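Local coordinates for protein uncharacterized sugar kinase PH1459 (Pyrococcus horikoshii, PDB 3EWM) that probably phosphorylates a sugar, possibly fructose, at the expense of bound ATP, as other carbohydrate kinases of the PfkB family do, at residues A[41-45]-A[46-50]; A[287-291]-A[292-296]. All coordinates share one frame; numbering follows the deposited sequence.

How the contacts relate
Both contacts are helix ends. Contact 1 is the carboxyl end of helix 35-45 and its turn into strand 49-57, largely buried; contact 2 starts the short helix 291-294, farther from the centre of the chain and only partly buried. Backbone bonds and valine packing close the first, whereas in the second a carboxylate caps the helix and charged side chains lie around it. The two meet directly: Arg45 O probably accepts a bond from Lys291 N (2.8 Å), and Leu46 packs on Leu294. They also share Glu72 as a partner for a charged side chain of each.

Contact 1 of 2, residues A[41-45]-A[46-50]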
loop_
_atom_site.group_PDB
_atom_site.type_symbol
_atom_site.label_atom_id
_atom_site.label_comp_id
_atom_site.label_asym_id
_atom_site.label_seq_id
_atom_site.Cartn_x
_atom_site.Cartn_y
_atom_site.Cartn_z
ATOM N N VAL A 41 -11.791 1.716 -19.105
ATOM C CA VAL A 41 -13.200 1.594 -18.712
ATOM C C VAL A 41 -14.070 2.611 -19.478
ATOM O O VAL A 41 -15.129 2.257 -19.994
ATOM C CB VAL A 41 -13.361 1.718 -17.171
ATOM C CG1 VAL A 41 -14.835 1.923 -16.758
ATOM C CG2 VAL A 41 -12.757 0.499 -16.493
ATOM N N GLY A 42 -13.598 3.848 -19.582
ATOM C CA GLY A 42 -14.303 4.873 -20.360
ATOM C C GLY A 42 -14.543 4.449 -21.795
ATOM O O GLY A 42 -15.659 4.549 -22.291
ATOM N N VAL A 43 -13.494 3.957 -22.451
ATOM C CA VAL A 43 -13.581 3.437 -23.832
ATOM C C VAL A 43 -14.657 2.364 -23.959
ATOM O O VAL A 43 -15.525 2.443 -24.835
ATOM C CB VAL A 43 -12.230 2.912 -24.308
ATOM C CG1 VAL A 43 -12.354 2.138 -25.625
ATOM C CG2 VAL A 43 -11.246 4.079 -24.454
ATOM N N SER A 44 -14.608 1.387 -23.061
ATOM C CA SER A 44 -15.620 0.350 -23.000
ATOM C C SER A 44 -17.014 0.921 -22.793
ATOM O O SER A 44 -17.946 0.509 -23.458
ATOM C CB SER A 44 -15.305 -0.665 -21.909
ATOM O OG SER A 44 -16.272 -1.708 -21.936
ATOM N N ARG A 45 -17.154 1.887 -21.887
ATOM C CA ARG A 45 -18.457 2.492 -21.637
ATOM C C ARG A 45 -19.045 3.219 -22.838
ATOM O O ARG A 45 -20.273 3.266 -23.018
ATOM C CB ARG A 45 -18.384 3.415 -20.442
ATOM C CG ARG A 45 -18.287 2.645 -19.177
ATOM C CD ARG A 45 -18.623 3.515 -18.053
ATOM N NE ARG A 45 -18.382 2.887 -16.769
ATOM C CZ ARG A 45 -18.263 3.588 -15.658
ATOM N NH1 ARG A 45 -18.359 4.907 -15.727
ATOM N NH2 ARG A 45 -18.049 2.985 -14.498
ATOM N N LEU A 46 -18.163 3.770 -23.658
ATOM C CA LEU A 46 -18.526 4.411 -24.911
ATOM C C LEU A 46 -18.815 3.417 -26.051
ATOM O O LEU A 46 -19.073 3.834 -27.178
ATOM C CB LEU A 46 -17.408 5.367 -25.326
ATOM C CG LEU A 46 -17.151 6.486 -24.329
ATOM C CD1 LEU A 46 -16.038 7.390 -24.825
ATOM C CD2 LEU A 46 -18.430 7.278 -24.113
ATOM N N GLY A 47 -18.742 2.125 -25.750
ATOM C CA GLY A 47 -19.153 1.055 -26.681
ATOM C C GLY A 47 -18.052 0.489 -27.556
ATOM O O GLY A 47 -18.328 -0.233 -28.533
ATOM N N VAL A 48 -16.802 0.801 -27.211
ATOM C CA VAL A 48 -15.656 0.401 -28.024
ATOM C C VAL A 48 -14.861 -0.690 -27.302
ATOM O O VAL A 48 -14.674 -0.604 -26.095
ATOM C CB VAL A 48 -14.756 1.620 -28.340
ATOM C CG1 VAL A 48 -13.418 1.202 -28.922
ATOM C CG2 VAL A 48 -15.481 2.573 -29.280
ATOM N N LYS A 49 -14.423 -1.711 -28.046
ATOM C CA LYS A 49 -13.559 -2.775 -27.499
ATOM C C LYS A 49 -12.321 -2.169 -26.845
ATOM O O LYS A 49 -11.580 -1.403 -27.467
ATOM C CB LYS A 49 -13.109 -3.760 -28.585
ATOM C CG LYS A 49 -14.119 -4.829 -28.951
ATOM C CD LYS A 49 -13.571 -5.713 -30.106
ATOM C CE LYS A 49 -13.799 -5.082 -31.481
ATOM N NZ LYS A 49 -13.573 -6.066 -32.601
ATOM N N SER A 50 -12.125 -2.504 -25.577
ATOM C CA SER A 50 -11.080 -1.904 -24.763
ATOM C C SER A 50 -10.294 -2.987 -24.064
ATOM O O SER A 50 -10.870 -3.883 -23.463
ATOM C CB SER A 50 -11.716 -0.981 -23.728
ATOM O OG SER A 50 -10.736 -0.331 -22.970
#
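Gly47 N bonds to Ser44 O at 2.9 Å and Val48 N to Val43 O at 3.2 Å, two backbone hydrogen bonds that wrap the chain back over the last turn of helix 35-45. In the first, a short i to i+3 bond of the turn, the donor stands 62° out of the carbonyl plane, off the lone pairs. One residue earlier, Leu46 N still makes a regular helical bond to Gly42 O (3.0 Å). Gly47 has a phi of 93°; at this positive value a side chain would collide with the carbonyl oxygen of Leu46, so glycine fits. Beyond the glycine the chain doubles back along the helix, bringing Val48 O to 3.4 Å from Ser44 CA in a CH...O contact.

The valines fill the inside of this reversal. In Val43, CG1 stands anti to the backbone N (chi1 169°), which sends it across to CG1 of Val48 at 3.6 Å. A branched apolar side chain suits Val43, because this methyl reaches Val48 while CB and CG1 also lie against Ser50 (CG1 to CB 3.7 Å). Ser50 is small enough to lie close to the helix, and its OG is bonded to Ala40 O, which satisfies a buried hydroxyl. Leu46 CG lies 3.2 Å from Gly42 O, beside the last helical bond. Ser44 OG bonds to Glu72 O, and Arg45 extends to a salt bridge with the Glu72 carboxylate and to the carbonyls of Thr288 and Trp286.

Val48 also packs on helix 245-259 and, with Val43, on Ile4 of strand 3-7. The whole is a Schellman motif with its usual apolar pair, ending the helix of a beta-alpha-beta crossover, interrupted by strands 11-16 and 27-33, that sets strand 49-57 parallel beside strand 3-7 in the central sheet of the ribokinase-like fold.

Contact 2 of 2, residues A[287-291]-A[292-296]; sequences STPRK and DELLK
Glu293 folds back to the start of its own helix, where OE1 accepts a hydrogen bond from Arg290 N at 2.8 Å, nearly straight at 173°. The amide meets this oxygen from above the carboxylate plane. Glutamate is long enough for the task: CG lies beside its own backbone N (chi1 -50°) and the chain then runs extended to the amide. This is the N3 half of a capping box; Arg290, at the N-cap, has no side-chain acceptor to return the bond. The helix itself begins with Leu294 N to Arg290 O (3.0 Å) and Leu295 N to Lys291 O (2.8 Å).

Just outside the cap, Pro289 CG touches Leu294 CD2 at 3.8 Å, an apolar pair spanning the N-cap in the manner of a hydrophobic staple. Lys291 lends its aliphatic CG to Leu295 CD2, again at 3.8 Å, and both side chains touch Leu304. Asp292 lies alongside Arg290, its OD2 3.7 Å from Arg290 CB, and two carboxylates near the amino end would probably be favoured by the helix dipole. The guanidinium of Arg290 leads away from both acids, out of contact with either, to a salt bridge with Glu72.

Leu294 faces inward onto Val275 and Leu278 of helix 265-279 and onto Ala300 and Leu304 of helix 298-304, while Pro289 also rests on Leu278, so the short helix packs on both helices.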
loop_
_atom_site.group_PDB
_atom_site.type_symbol
_atom_site.label_atom_id
_atom_site.label_comp_id
_atom_site.label_asym_id
_atom_site.label_seq_id
_atom_site.Cartn_x
_atom_site.Cartn_y
_atom_site.Cartn_z
ATOM N N SER A 287 -15.859 7.637 -14.277
ATOM C CA SER A 287 -17.034 8.477 -14.322
ATOM C C SER A 287 -17.574 8.657 -15.749
ATOM O O SER A 287 -18.581 9.333 -15.938
ATOM C CB SER A 287 -16.718 9.824 -13.673
ATOM O OG SER A 287 -15.866 10.558 -14.509
ATOM N N THR A 288 -16.938 8.032 -16.736
ATOM C CA THR A 288 -17.370 8.174 -18.129
ATOM C C THR A 288 -18.826 7.714 -18.238
ATOM O O THR A 288 -19.149 6.630 -17.782
ATOM C CB THR A 288 -16.534 7.306 -19.084
ATOM O OG1 THR A 288 -15.155 7.650 -18.953
ATOM C CG2 THR A 288 -16.994 7.484 -20.549
ATOM N N PRO A 289 -19.697 8.542 -18.831
ATOM C CA PRO A 289 -21.072 8.101 -19.064
ATOM C C PRO A 289 -21.132 6.971 -20.085
ATOM O O PRO A 289 -20.227 6.809 -20.899
ATOM C CB PRO A 289 -21.753 9.353 -19.603
ATOM C CG PRO A 289 -20.618 10.137 -20.251
ATOM C CD PRO A 289 -19.484 9.929 -19.292
ATOM N N ARG A 290 -22.204 6.200 -20.030
ATOM C CA ARG A 290 -22.399 5.110 -20.963
ATOM C C ARG A 290 -22.892 5.624 -22.312
ATOM O O ARG A 290 -23.572 6.661 -22.391
ATOM C CB ARG A 290 -23.373 4.090 -20.370
ATOM C CG ARG A 290 -22.936 3.631 -18.982
ATOM C CD ARG A 290 -23.449 2.265 -18.619
ATOM N NE ARG A 290 -22.433 1.580 -17.825
ATOM C CZ ARG A 290 -21.509 0.757 -18.325
ATOM N NH1 ARG A 290 -21.462 0.474 -19.626
ATOM N NH2 ARG A 290 -20.628 0.206 -17.511
ATOM N N LYS A 291 -22.524 4.893 -23.362
ATOM C CA LYS A 291 -23.009 5.128 -24.705
ATOM C C LYS A 291 -24.524 5.394 -24.723
ATOM O O LYS A 291 -24.984 6.354 -25.357
ATOM C CB LYS A 291 -22.661 3.925 -25.591
ATOM C CG LYS A 291 -23.236 4.003 -26.973
ATOM C CD LYS A 291 -22.581 3.010 -27.897
ATOM C CE LYS A 291 -23.203 3.087 -29.271
ATOM N NZ LYS A 291 -22.379 2.409 -30.305
ATOM N N ASP A 292 -25.287 4.568 -24.010
ATOM C CA ASP A 292 -26.753 4.680 -24.023
ATOM C C ASP A 292 -27.232 6.041 -23.489
ATOM O O ASP A 292 -28.156 6.631 -24.037
ATOM C CB ASP A 292 -27.417 3.505 -23.291
ATOM C CG ASP A 292 -26.933 3.345 -21.854
ATOM O OD1 ASP A 292 -27.150 4.261 -21.026
ATOM O OD2 ASP A 292 -26.346 2.287 -21.536
ATOM N N GLU A 293 -26.583 6.546 -22.445
ATOM C CA GLU A 293 -26.879 7.885 -21.943
ATOM C C GLU A 293 -26.488 8.964 -22.936
ATOM O O GLU A 293 -27.200 9.955 -23.082
ATOM C CB GLU A 293 -26.106 8.183 -20.672
ATOM C CG GLU A 293 -26.167 7.174 -19.576
ATOM C CD GLU A 293 -25.140 7.513 -18.522
ATOM O OE1 GLU A 293 -24.310 6.644 -18.188
ATOM O OE2 GLU A 293 -25.141 8.685 -18.080
ATOM N N LEU A 294 -25.334 8.785 -23.584
ATOM C CA LEU A 294 -24.798 9.774 -24.510
ATOM C C LEU A 294 -25.623 9.887 -25.777
ATOM O O LEU A 294 -25.729 10.966 -26.363
ATOM C CB LEU A 294 -23.348 9.453 -24.866
ATOM C CG LEU A 294 -22.328 9.764 -23.770
ATOM C CD1 LEU A 294 -21.066 8.944 -24.011
ATOM C CD2 LEU A 294 -21.979 11.250 -23.656
ATOM N N LEU A 295 -26.219 8.773 -26.187
ATOM C CA LEU A 295 -27.025 8.737 -27.403
ATOM C C LEU A 295 -28.237 9.683 -27.359
ATOM O O LEU A 295 -28.774 10.042 -28.399
ATOM C CB LEU A 295 -27.446 7.304 -27.717
ATOM C CG LEU A 295 -26.713 6.455 -28.770
ATOM C CD1 LEU A 295 -25.326 6.925 -29.130
ATOM C CD2 LEU A 295 -26.677 5.032 -28.292
ATOM N N LYS A 296 -28.620 10.115 -26.159
ATOM C CA LYS A 296 -29.711 11.087 -25.969
ATOM C C LYS A 296 -29.335 12.502 -26.419
ATOM O O LYS A 296 -30.197 13.385 -26.488
ATOM C CB LYS A 296 -30.163 11.120 -24.501
ATOM C CG LYS A 296 -30.330 9.741 -23.846
ATOM C CD LYS A 296 -31.670 9.104 -24.127
ATOM C CE LYS A 296 -32.733 9.561 -23.130
ATOM N NZ LYS A 296 -34.027 8.838 -23.361
#